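Local structure of nuclease NucT (Helicobacter pylori, 6EHI) at residues A[17-22]-A[127-132]; A[25-30]-A[44-49]; A[107-110]-A[116-119]. The protein belongs to the phospholipase D-like nuclease family, folded around a mixed beta sheet flanked by helices and found here as an assembly of two chains. The protein carries 1 engineered substitution. All coordinates share one frame; numbering follows the deposited sequence.

Contact 1: residues A[17-22]-A[127-132]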
ATOM      1  N   ARG A  17      15.308  -5.966   4.024  1.00 22.26           N
ATOM      2  CA  ARG A  17      16.539  -5.121   4.140  1.00 25.44           C
ATOM      3  C   ARG A  17      16.830  -4.423   2.854  1.00 24.66           C
ATOM      4  O   ARG A  17      17.162  -3.221   2.890  1.00 27.24           O
ATOM      5  CB  ARG A  17      17.773  -5.921   4.534  1.00 32.04           C
ATOM      6  CG  ARG A  17      17.747  -6.396   5.969  1.00 35.90           C
ATOM      7  CD  ARG A  17      19.104  -7.046   6.269  1.00 44.51           C
ATOM      8  NE  ARG A  17      18.955  -8.400   6.793  1.00 49.30           N
ATOM      9  CZ  ARG A  17      18.993  -8.746   8.080  1.00 56.74           C
ATOM     10  NH1 ARG A  17      19.191  -7.832   9.036  1.00 63.80           N
ATOM     11  NH2 ARG A  17      18.840 -10.033   8.427  1.00 57.32           N
ATOM     12  N   ASP A  18      16.697  -5.114   1.727  1.00 21.62           N
ATOM     13  CA  ASP A  18      16.838  -4.497   0.393  1.00 21.35           C
ATOM     14  C   ASP A  18      15.786  -3.405   0.183  1.00 20.76           C
ATOM     15  O   ASP A  18      16.090  -2.405  -0.491  1.00 19.50           O
ATOM     16  CB  ASP A  18      16.707  -5.502  -0.758  1.00 24.76           C
ATOM     17  CG  ASP A  18      17.864  -6.453  -0.865  1.00 30.55           C
ATOM     18  OD1 ASP A  18      18.906  -6.214  -0.162  1.00 29.20           O
ATOM     19  OD2 ASP A  18      17.687  -7.438  -1.654  1.00 32.85           O
ATOM     20  N   ALA A  19      14.556  -3.663   0.670  1.00 18.46           N
ATOM     21  CA  ALA A  19      13.465  -2.657   0.608  1.00 18.36           C
ATOM     22  C   ALA A  19      13.809  -1.371   1.356  1.00 17.32           C
ATOM     23  O   ALA A  19      13.719  -0.247   0.784  1.00 17.72           O
ATOM     24  CB  ALA A  19      12.177  -3.243   1.099  1.00 17.91           C
ATOM     25  N   LEU A  20      14.225  -1.524   2.611  1.00 18.08           N
ATOM     26  CA  LEU A  20      14.578  -0.365   3.421  1.00 18.20           C
ATOM     27  C   LEU A  20      15.700   0.371   2.758  1.00 19.32           C
ATOM     28  O   LEU A  20      15.586   1.622   2.536  1.00 19.60           O
ATOM     29  CB  LEU A  20      14.878  -0.744   4.859  1.00 17.59           C
ATOM     30  CG  LEU A  20      15.167   0.359   5.830  1.00 19.34           C
ATOM     31  CD1 LEU A  20      14.015   1.347   5.859  1.00 20.45           C
ATOM     32  CD2 LEU A  20      15.461  -0.203   7.214  1.00 18.66           C
ATOM     33  N   ASN A  21      16.743  -0.367   2.386  1.00 18.95           N
ATOM     34  CA  ASN A  21      17.937   0.242   1.834  1.00 21.69           C
ATOM     35  C   ASN A  21      17.588   0.972   0.529  1.00 21.25           C
ATOM     36  O   ASN A  21      18.142   2.036   0.280  1.00 21.06           O
ATOM     37  CB  ASN A  21      19.090  -0.828   1.599  1.00 23.32           C
ATOM     38  CG  ASN A  21      19.719  -1.393   2.891  1.00 28.60           C
ATOM     39  OD1 ASN A  21      19.622  -0.844   3.971  1.00 32.18           O
ATOM     40  ND2 ASN A  21      20.388  -2.536   2.752  1.00 30.94           N
ATOM     41  N   SER A  22      16.673   0.455  -0.309  1.00 19.82           N
ATOM     42  CA  SER A  22      16.267   1.118  -1.544  1.00 18.37           C
ATOM     43  C   SER A  22      15.636   2.481  -1.235  1.00 17.88           C
ATOM     44  O   SER A  22      15.858   3.480  -1.927  1.00 21.32           O
ATOM     45  CB  SER A  22      15.252   0.288  -2.335  1.00 17.66           C
ATOM     46  OG  SER A  22      14.867   0.866  -3.590  1.00 18.22           O
ATOM     47  N   ASN A 127       8.060  -1.953  12.378  1.00 22.89           N
ATOM     48  CA  ASN A 127       7.101  -3.066  12.269  1.00 23.74           C
ATOM     49  C   ASN A 127       6.976  -3.525  10.867  1.00 26.66           C
ATOM     50  O   ASN A 127       7.072  -4.710  10.576  1.00 22.22           O
ATOM     51  CB  ASN A 127       5.734  -2.749  12.831  1.00 28.75           C
ATOM     52  CG  ASN A 127       5.664  -2.969  14.301  1.00 29.64           C
ATOM     53  OD1 ASN A 127       6.394  -3.795  14.832  1.00 43.01           O
ATOM     54  ND2 ASN A 127       4.867  -2.229  14.959  1.00 36.21           N
ATOM     55  N   ALA A 128       6.828  -2.568   9.967  1.00 21.95           N
ATOM     56  CA  ALA A 128       6.699  -2.879   8.535  1.00 22.26           C
ATOM     57  C   ALA A 128       7.995  -3.466   7.882  1.00 18.87           C
ATOM     58  O   ALA A 128       7.960  -4.365   7.074  1.00 24.35           O
ATOM     59  CB  ALA A 128       6.238  -1.593   7.864  1.00 20.86           C
ATOM     60  N   PHE A 129       9.167  -2.965   8.250  1.00 19.13           N
ATOM     61  CA  PHE A 129      10.397  -3.324   7.691  1.00 20.34           C
ATOM     62  C   PHE A 129      11.075  -4.516   8.416  1.00 22.15           C
ATOM     63  O   PHE A 129      12.156  -4.954   8.028  1.00 22.66           O
ATOM     64  CB  PHE A 129      11.261  -2.096   7.584  1.00 20.57           C
ATOM     65  CG  PHE A 129      10.893  -1.218   6.458  1.00 19.81           C
ATOM     66  CD1 PHE A 129      11.264  -1.570   5.222  1.00 19.02           C
ATOM     67  CD2 PHE A 129      10.108  -0.057   6.630  1.00 19.58           C
ATOM     68  CE1 PHE A 129      10.959  -0.834   4.157  1.00 18.38           C
ATOM     69  CE2 PHE A 129       9.790   0.714   5.551  1.00 21.12           C
ATOM     70  CZ  PHE A 129      10.208   0.345   4.314  1.00 20.26           C
ATOM     71  N   GLU A 130      10.449  -5.005   9.481  1.00 22.49           N
ATOM     72  CA  GLU A 130      11.056  -6.126  10.247  1.00 22.74           C
ATOM     73  C   GLU A 130      10.138  -7.298  10.380  1.00 23.40           C
ATOM     74  O   GLU A 130      10.647  -8.395  10.344  1.00 25.16           O
ATOM     75  CB  GLU A 130      11.473  -5.633  11.652  1.00 24.85           C
ATOM     76  CG  GLU A 130      12.572  -4.588  11.568  1.00 25.32           C
ATOM     77  CD  GLU A 130      13.010  -3.970  12.888  1.00 29.82           C
ATOM     78  OE1 GLU A 130      12.623  -4.485  13.960  1.00 33.36           O
ATOM     79  OE2 GLU A 130      13.777  -2.965  12.819  1.00 32.35           O
ATOM     80  N   ASN A 131       8.842  -7.097  10.596  1.00 21.12           N
ATOM     81  CA  ASN A 131       7.942  -8.172  10.977  1.00 22.34           C
ATOM     82  C   ASN A 131       6.771  -8.509  10.003  1.00 24.06           C
ATOM     83  O   ASN A 131       6.136  -9.549  10.131  1.00 23.76           O
ATOM     84  CB  ASN A 131       7.370  -7.826  12.344  1.00 25.82           C
ATOM     85  CG  ASN A 131       8.456  -7.444  13.351  1.00 22.82           C
ATOM     86  OD1 ASN A 131       9.578  -8.018  13.358  1.00 27.97           O
ATOM     87  ND2 ASN A 131       8.151  -6.459  14.162  1.00 27.56           N
ATOM     88  N   ASN A 132       6.495  -7.636   9.027  1.00 19.37           N
ATOM     89  CA  ASN A 132       5.262  -7.729   8.277  1.00 16.62           C
ATOM     90  C   ASN A 132       5.479  -8.276   6.918  1.00 15.91           C
ATOM     91  O   ASN A 132       6.591  -8.203   6.421  1.00 16.59           O
ATOM     92  CB  ASN A 132       4.643  -6.305   8.106  1.00 19.34           C
ATOM     93  CG  ASN A 132       4.097  -5.745   9.402  1.00 20.15           C
ATOM     94  OD1 ASN A 132       4.031  -6.418  10.430  1.00 19.97           O
ATOM     95  ND2 ASN A 132       3.675  -4.454   9.361  1.00 22.46           N
TER
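Leu20 and Phe129 mark the closest backbone approach between helix 16-28 and the short helix 126-130, their CA atoms lying 6.7 Å apart; no hydrogen bond crosses between the segments, and the Phe129 ring fills the gap, touching both side chain and backbone of helix 16-28. Leu20 supplies the main touch. Its CD1 methyl sits 3.9 Å above the centroid of the Phe129 ring and only 5° off the ring normal, which meets the definition of a CH-pi contact over the face. A chi1 of -176° sends Leu20 CG toward the ring, and the second torsion then sets CD1 over it. On the same face, Leu20 CB lies over the Phe129 CD1 corner, 3.7 Å from that atom. Further round, Phe129 CE1 comes within 3.7 Å of Leu20 N, so part of the ring rests against the helix backbone itself. Ala19 adds its methyl, with CB 4.1 Å from Phe129 CE1. Asn131 N donates to Asn127 O over 3.0 Å. The two amides add a weak bond, from Asn131 ND2 to Asn127 OD1 at 3.3 Å, while the same Asn127 OD1 is also hydrogen-bonded to Tyr101 OH of the second subunit. The turn that presents Phe129 is therefore tied both to itself and to the neighbouring chain. No polar interaction crosses the contact, in keeping with a wedge of hydrophobic core between two helices of the PLD-like fold. Ala19 also packs on Phe10 and Leu12 of strand 7-12, Phe129 on Leu136 of strand 134-139, and both Leu20 and Phe129 on Ile46 of helix 44-54, so the contact fills the corner between the sheet and that third helix.

Contact 2: residues A[25-30]-A[44-49]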
ATOM      1  N   SER A  25      18.147   4.880   0.425  1.00 21.41           N
ATOM      2  CA  SER A  25      19.033   5.378  -0.616  1.00 22.08           C
ATOM      3  C   SER A  25      18.353   6.361  -1.597  1.00 21.16           C
ATOM      4  O   SER A  25      18.915   7.390  -1.988  1.00 23.93           O
ATOM      5  CB  SER A  25      19.695   4.224  -1.333  1.00 26.02           C
ATOM      6  OG  SER A  25      20.351   4.677  -2.471  1.00 30.32           O
ATOM      7  N   GLY A  26      17.108   6.085  -1.960  1.00 19.92           N
ATOM      8  CA  GLY A  26      16.355   6.957  -2.835  1.00 17.76           C
ATOM      9  C   GLY A  26      16.193   8.337  -2.225  1.00 19.24           C
ATOM     10  O   GLY A  26      16.240   9.344  -2.899  1.00 21.41           O
ATOM     11  N   ILE A  27      15.912   8.392  -0.939  1.00 17.32           N
ATOM     12  CA  ILE A  27      15.703   9.696  -0.240  1.00 16.73           C
ATOM     13  C   ILE A  27      17.052  10.419  -0.107  1.00 19.95           C
ATOM     14  O   ILE A  27      17.127  11.611  -0.379  1.00 20.03           O
ATOM     15  CB  ILE A  27      15.082   9.495   1.177  1.00 16.49           C
ATOM     16  CG1 ILE A  27      13.638   9.043   1.049  1.00 15.06           C
ATOM     17  CG2 ILE A  27      15.240  10.723   2.061  1.00 20.36           C
ATOM     18  CD1 ILE A  27      13.124   8.539   2.374  1.00 16.10           C
ATOM     19  N   SER A  28      18.032   9.670   0.369  1.00 21.65           N
ATOM     20  CA  SER A  28      19.370  10.145   0.684  1.00 22.82           C
ATOM     21  C   SER A  28      20.074  10.722  -0.484  1.00 25.15           C
ATOM     22  O   SER A  28      20.653  11.798  -0.346  1.00 23.28           O
ATOM     23  CB  SER A  28      20.173   9.052   1.287  1.00 24.52           C
ATOM     24  OG  SER A  28      19.624   8.857   2.531  1.00 26.38           O
ATOM     25  N   SER A  29      19.941  10.099  -1.652  1.00 24.33           N
ATOM     26  CA  SER A  29      20.610  10.596  -2.825  1.00 25.16           C
ATOM     27  C   SER A  29      19.800  11.621  -3.658  1.00 24.44           C
ATOM     28  O   SER A  29      20.214  11.963  -4.753  1.00 22.06           O
ATOM     29  CB  SER A  29      21.091   9.403  -3.670  1.00 27.41           C
ATOM     30  OG  SER A  29      21.953   8.556  -2.874  1.00 32.99           O
ATOM     31  N   ALA A  30      18.611  12.063  -3.228  1.00 22.28           N
ATOM     32  CA  ALA A  30      17.877  13.105  -3.938  1.00 20.20           C
ATOM     33  C   ALA A  30      18.754  14.344  -4.151  1.00 24.50           C
ATOM     34  O   ALA A  30      19.574  14.719  -3.326  1.00 25.37           O
ATOM     35  CB  ALA A  30      16.589  13.543  -3.249  1.00 19.71           C
ATOM     36  N   ARG A  44      12.800   5.879  12.866  1.00 20.67           N
ATOM     37  CA  ARG A  44      13.811   6.927  13.073  1.00 26.32           C
ATOM     38  C   ARG A  44      14.982   6.975  12.092  1.00 22.95           C
ATOM     39  O   ARG A  44      15.567   8.047  11.870  1.00 24.09           O
ATOM     40  CB  ARG A  44      14.325   6.880  14.544  1.00 29.96           C
ATOM     41  CG  ARG A  44      13.259   7.421  15.506  1.00 35.22           C
ATOM     42  CD  ARG A  44      13.614   7.358  16.995  1.00 41.15           C
ATOM     43  NE  ARG A  44      14.533   8.430  17.431  1.00 49.57           N
ATOM     44  CZ  ARG A  44      15.833   8.300  17.797  1.00 59.54           C
ATOM     45  NH1 ARG A  44      16.521   7.130  17.773  1.00 52.36           N
ATOM     46  NH2 ARG A  44      16.492   9.401  18.172  1.00 63.52           N
ATOM     47  N   ASP A  45      15.366   5.836  11.546  1.00 23.31           N
ATOM     48  CA  ASP A  45      16.426   5.845  10.554  1.00 24.63           C
ATOM     49  C   ASP A  45      15.966   6.497   9.270  1.00 23.30           C
ATOM     50  O   ASP A  45      16.743   7.242   8.660  1.00 24.88           O
ATOM     51  CB  ASP A  45      17.044   4.466  10.266  1.00 27.06           C
ATOM     52  CG  ASP A  45      17.732   3.822  11.524  1.00 30.63           C
ATOM     53  OD1 ASP A  45      18.172   4.553  12.436  1.00 38.26           O
ATOM     54  OD2 ASP A  45      17.795   2.592  11.566  1.00 36.97           O
ATOM     55  N   ILE A  46      14.701   6.298   8.877  1.00 21.89           N
ATOM     56  CA  ILE A  46      14.237   6.976   7.668  1.00 17.23           C
ATOM     57  C   ILE A  46      14.150   8.506   7.923  1.00 17.73           C
ATOM     58  O   ILE A  46      14.396   9.264   7.004  1.00 16.96           O
ATOM     59  CB  ILE A  46      12.841   6.453   7.227  1.00 17.35           C
ATOM     60  CG1 ILE A  46      12.909   4.952   6.885  1.00 18.34           C
ATOM     61  CG2 ILE A  46      12.391   7.154   5.961  1.00 18.06           C
ATOM     62  CD1 ILE A  46      11.608   4.234   6.683  1.00 19.01           C
ATOM     63  N   ALA A  47      13.705   8.904   9.093  1.00 15.99           N
ATOM     64  CA  ALA A  47      13.660  10.322   9.449  1.00 15.56           C
ATOM     65  C   ALA A  47      15.084  10.927   9.383  1.00 16.27           C
ATOM     66  O   ALA A  47      15.270  12.038   8.917  1.00 16.18           O
ATOM     67  CB  ALA A  47      13.044  10.562  10.803  1.00 16.61           C
ATOM     68  N   ARG A  48      16.062  10.196   9.892  1.00 21.07           N
ATOM     69  CA  ARG A  48      17.455  10.728   9.861  1.00 21.26           C
ATOM     70  C   ARG A  48      17.881  10.886   8.432  1.00 19.60           C
ATOM     71  O   ARG A  48      18.545  11.820   8.121  1.00 22.95           O
ATOM     72  CB  ARG A  48      18.408   9.869  10.715  1.00 24.59           C
ATOM     73  CG  ARG A  48      18.276  10.226  12.168  1.00 30.65           C
ATOM     74  CD  ARG A  48      19.424   9.674  13.011  1.00 33.90           C
ATOM     75  NE  ARG A  48      19.124   8.277  13.333  1.00 39.36           N
ATOM     76  CZ  ARG A  48      18.347   7.900  14.350  1.00 39.54           C
ATOM     77  NH1 ARG A  48      17.767   8.821  15.130  1.00 39.34           N
ATOM     78  NH2 ARG A  48      18.087   6.604  14.537  1.00 44.90           N
ATOM     79  N   ALA A  49      17.434  10.017   7.538  1.00 20.10           N
ATOM     80  CA  ALA A  49      17.776  10.093   6.131  1.00 19.57           C
ATOM     81  C   ALA A  49      17.175  11.325   5.481  1.00 19.16           C
ATOM     82  O   ALA A  49      17.846  12.026   4.676  1.00 19.61           O
ATOM     83  CB  ALA A  49      17.336   8.823   5.383  1.00 20.56           C
TER
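Ile27 sends its CD1 methyl against Ile46, meeting CG2 at 3.9 Å, and the two side chains cross at about a right angle. The touch is thus methyl against methyl. In Ile27, CG1 is anti to the carbonyl carbon (chi1 -70°), which leaves the CG2 branch pointing to another part of the opposite helix: it lies 3.9 Å from Ala49 O and 4.4 Å from Ala49 CB. Two separate branches of one residue thereby engage residues three apart, about one turn, on the same side of helix 44-54. That helix forms the crossover between the neighbouring parallel strands 33-38 and 59-65, a beta-alpha-beta unit, and here it lies against the last turn of helix 16-28, which precedes strand 33-38 in the chain. Backbones come nearest at Ser28 and Ala49, whose CA atoms are 5.7 Å apart; the small side chains permit this, Ser28 OG resting 3.7 Å from the Ala49 CB methyl. The hydroxyl is not left without a polar partner, since Ser28 OG is hydrogen-bonded to Ile24 O one turn back. Beyond the interface, Arg48 NH2 reaches Asp45 OD1 in a salt bridge of 2.9 Å, with the carboxylate oxygen lying 22° out of the guanidinium plane. At the end of helix 16-28, Arg56 NH1 bonds to the carbonyls of both Ser28 and Ala30.

Contact 3: residues A[107-110]-A[116-119]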
ATOM      1  N   GLN A 107      -2.095   6.732   2.055  1.00 11.65           N
ATOM      2  CA  GLN A 107      -0.982   6.553   1.181  1.00 13.21           C
ATOM      3  C   GLN A 107       0.372   6.325   1.858  1.00 14.01           C
ATOM      4  O   GLN A 107       0.579   6.759   2.996  1.00 13.80           O
ATOM      5  CB  GLN A 107      -0.804   7.783   0.283  1.00 15.19           C
ATOM      6  CG  GLN A 107      -2.010   7.981  -0.640  1.00 15.11           C
ATOM      7  CD  GLN A 107      -1.856   9.180  -1.543  1.00 16.27           C
ATOM      8  OE1 GLN A 107      -0.790   9.903  -1.528  1.00 18.97           O
ATOM      9  NE2 GLN A 107      -2.910   9.448  -2.274  1.00 16.90           N
ATOM     10  N   LYS A 108       1.283   5.557   1.207  1.00 13.18           N
ATOM     11  CA  LYS A 108       2.678   5.443   1.664  1.00 13.14           C
ATOM     12  C   LYS A 108       3.496   5.648   0.380  1.00 14.38           C
ATOM     13  O   LYS A 108       3.820   4.679  -0.298  1.00 16.31           O
ATOM     14  CB  LYS A 108       2.985   4.047   2.271  1.00 12.34           C
ATOM     15  CG  LYS A 108       1.953   3.538   3.282  1.00 14.05           C
ATOM     16  CD  LYS A 108       0.795   2.691   2.764  1.00 13.66           C
ATOM     17  CE  LYS A 108       0.066   1.874   3.836  1.00 16.15           C
ATOM     18  NZ  LYS A 108      -0.720   2.730   4.746  1.00 14.08           N
ATOM     19  N   VAL A 109       3.839   6.916   0.122  1.00 13.78           N
ATOM     20  CA  VAL A 109       4.332   7.310  -1.178  1.00 14.23           C
ATOM     21  C   VAL A 109       5.511   8.219  -0.983  1.00 15.06           C
ATOM     22  O   VAL A 109       5.407   9.143  -0.180  1.00 13.49           O
ATOM     23  CB  VAL A 109       3.199   8.024  -1.924  1.00 16.55           C
ATOM     24  CG1 VAL A 109       3.707   8.713  -3.178  1.00 17.36           C
ATOM     25  CG2 VAL A 109       2.094   7.056  -2.273  1.00 14.66           C
ATOM     26  N   ALA A 110       6.585   7.972  -1.735  1.00 12.62           N
ATOM     27  CA  ALA A 110       7.686   8.931  -1.780  1.00 14.36           C
ATOM     28  C   ALA A 110       8.037   9.259  -3.261  1.00 15.39           C
ATOM     29  O   ALA A 110       8.223   8.333  -4.075  1.00 17.15           O
ATOM     30  CB  ALA A 110       8.880   8.447  -1.093  1.00 14.18           C
ATOM     31  N   ILE A 116      11.884   9.191  -9.362  1.00 22.49           N
ATOM     32  CA  ILE A 116      11.517   7.908  -8.748  1.00 22.10           C
ATOM     33  C   ILE A 116      10.227   8.084  -7.949  1.00 18.34           C
ATOM     34  O   ILE A 116       9.989   9.125  -7.389  1.00 15.53           O
ATOM     35  CB  ILE A 116      12.557   7.365  -7.689  1.00 23.81           C
ATOM     36  CG1 ILE A 116      13.990   7.348  -8.234  1.00 26.77           C
ATOM     37  CG2 ILE A 116      12.165   5.985  -7.199  1.00 26.28           C
ATOM     38  CD1 ILE A 116      15.018   7.271  -7.061  1.00 27.71           C
ATOM     39  N   VAL A 117       9.338   7.087  -8.032  1.00 17.92           N
ATOM     40  CA  VAL A 117       8.246   6.994  -7.062  1.00 19.75           C
ATOM     41  C   VAL A 117       8.271   5.630  -6.391  1.00 17.50           C
ATOM     42  O   VAL A 117       8.549   4.599  -7.003  1.00 17.41           O
ATOM     43  CB  VAL A 117       6.897   7.357  -7.617  1.00 22.24           C
ATOM     44  CG1 VAL A 117       6.527   6.465  -8.772  1.00 24.55           C
ATOM     45  CG2 VAL A 117       5.880   7.290  -6.475  1.00 23.45           C
ATOM     46  N   PHE A 118       8.106   5.674  -5.051  1.00 14.71           N
ATOM     47  CA  PHE A 118       7.976   4.501  -4.168  1.00 15.58           C
ATOM     48  C   PHE A 118       6.594   4.442  -3.680  1.00 14.40           C
ATOM     49  O   PHE A 118       5.990   5.433  -3.223  1.00 13.43           O
ATOM     50  CB  PHE A 118       8.900   4.596  -2.913  1.00 13.37           C
ATOM     51  CG  PHE A 118      10.371   4.597  -3.232  1.00 15.14           C
ATOM     52  CD1 PHE A 118      11.082   5.763  -3.495  1.00 14.70           C
ATOM     53  CD2 PHE A 118      11.098   3.413  -3.153  1.00 17.18           C
ATOM     54  CE1 PHE A 118      12.420   5.713  -3.703  1.00 17.22           C
ATOM     55  CE2 PHE A 118      12.467   3.360  -3.415  1.00 18.24           C
ATOM     56  CZ  PHE A 118      13.117   4.506  -3.698  1.00 18.32           C
ATOM     57  N   LEU A 119       5.952   3.318  -3.920  1.00 14.73           N
ATOM     58  CA  LEU A 119       4.626   3.121  -3.366  1.00 17.09           C
ATOM     59  C   LEU A 119       4.380   1.682  -2.936  1.00 15.35           C
ATOM     60  O   LEU A 119       5.209   0.866  -3.124  1.00 15.36           O
ATOM     61  CB  LEU A 119       3.528   3.620  -4.348  1.00 19.02           C
ATOM     62  CG  LEU A 119       3.416   2.928  -5.707  1.00 21.20           C
ATOM     63  CD1 LEU A 119       2.694   1.583  -5.645  1.00 23.25           C
ATOM     64  CD2 LEU A 119       2.666   3.766  -6.669  1.00 25.76           C
TER
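Two backbone hydrogen bonds join Ala110 and Phe118: Phe118 N donates to Ala110 O over 2.8 Å at 169°, and Ala110 N returns to Phe118 O over 3.0 Å. Reciprocal bonding of this kind defines an antiparallel hydrogen-bonded pair, and it belongs to the beta hairpin of strands 108-112 and 116-120, central strands of the mixed sheet in this PLD-like fold. The short axes of 108-110 and 116-119 run at 167° to each other. Each carbonyl of the pair also receives a CA-H...O contact: Val109 CA is 3.2 Å from Phe118 O, and Val117 CA is 3.3 Å from Ala110 O, so each oxygen receives one N-H and one weaker CA-H from the facing strand. On the face carrying Ala110 and Phe118, Ala110 CB meets Phe118 CD1 at 4.2 Å, and Ala110 O sits at the ring edge, near its plane; beyond, the ring packs on Ser22 and Leu23 of helix 16-28. Across the strands Val109 CG1 meets Val117 CG2 at 4.2 Å. With Val109 CG1 anti to the backbone N (chi1 169°), that methyl is the one turned to Val117, which in turn packs on Thr144 and Ile145 of helix 142-158. Leu119 meets Leu119 of the second subunit. Lys108, at the position expected for the lysine of the family's HKD signature, leads away from the partner strand, its NZ hydrogen-bonded to Asn123 OD1 and Asn106 O.

Centres lie about 13 Å apart for contacts 1 and 2 and for 2 and 3, and about 14 Å for 1 and 3. Ile46 joins contacts 1 and 2: its CD1 lies 3.8 Å from Leu20 CD1 and 4.1 Å from Phe129 CE2. Phe118 CZ stands 3.4 Å from Ser22 O and 4.2 Å from Gly26 CA, so contact 3 touches both along helix 16-28. With Lys108 at the expected HKD lysine position, contact 3 probably borders the family's active site. An acetate ion lies about 4 Å from the Lys108 side chain and an acetate about 5 Å from that of Phe129; such ions probably come from the crystallisation liquor. Contacts 1 and 3 touch the second subunit.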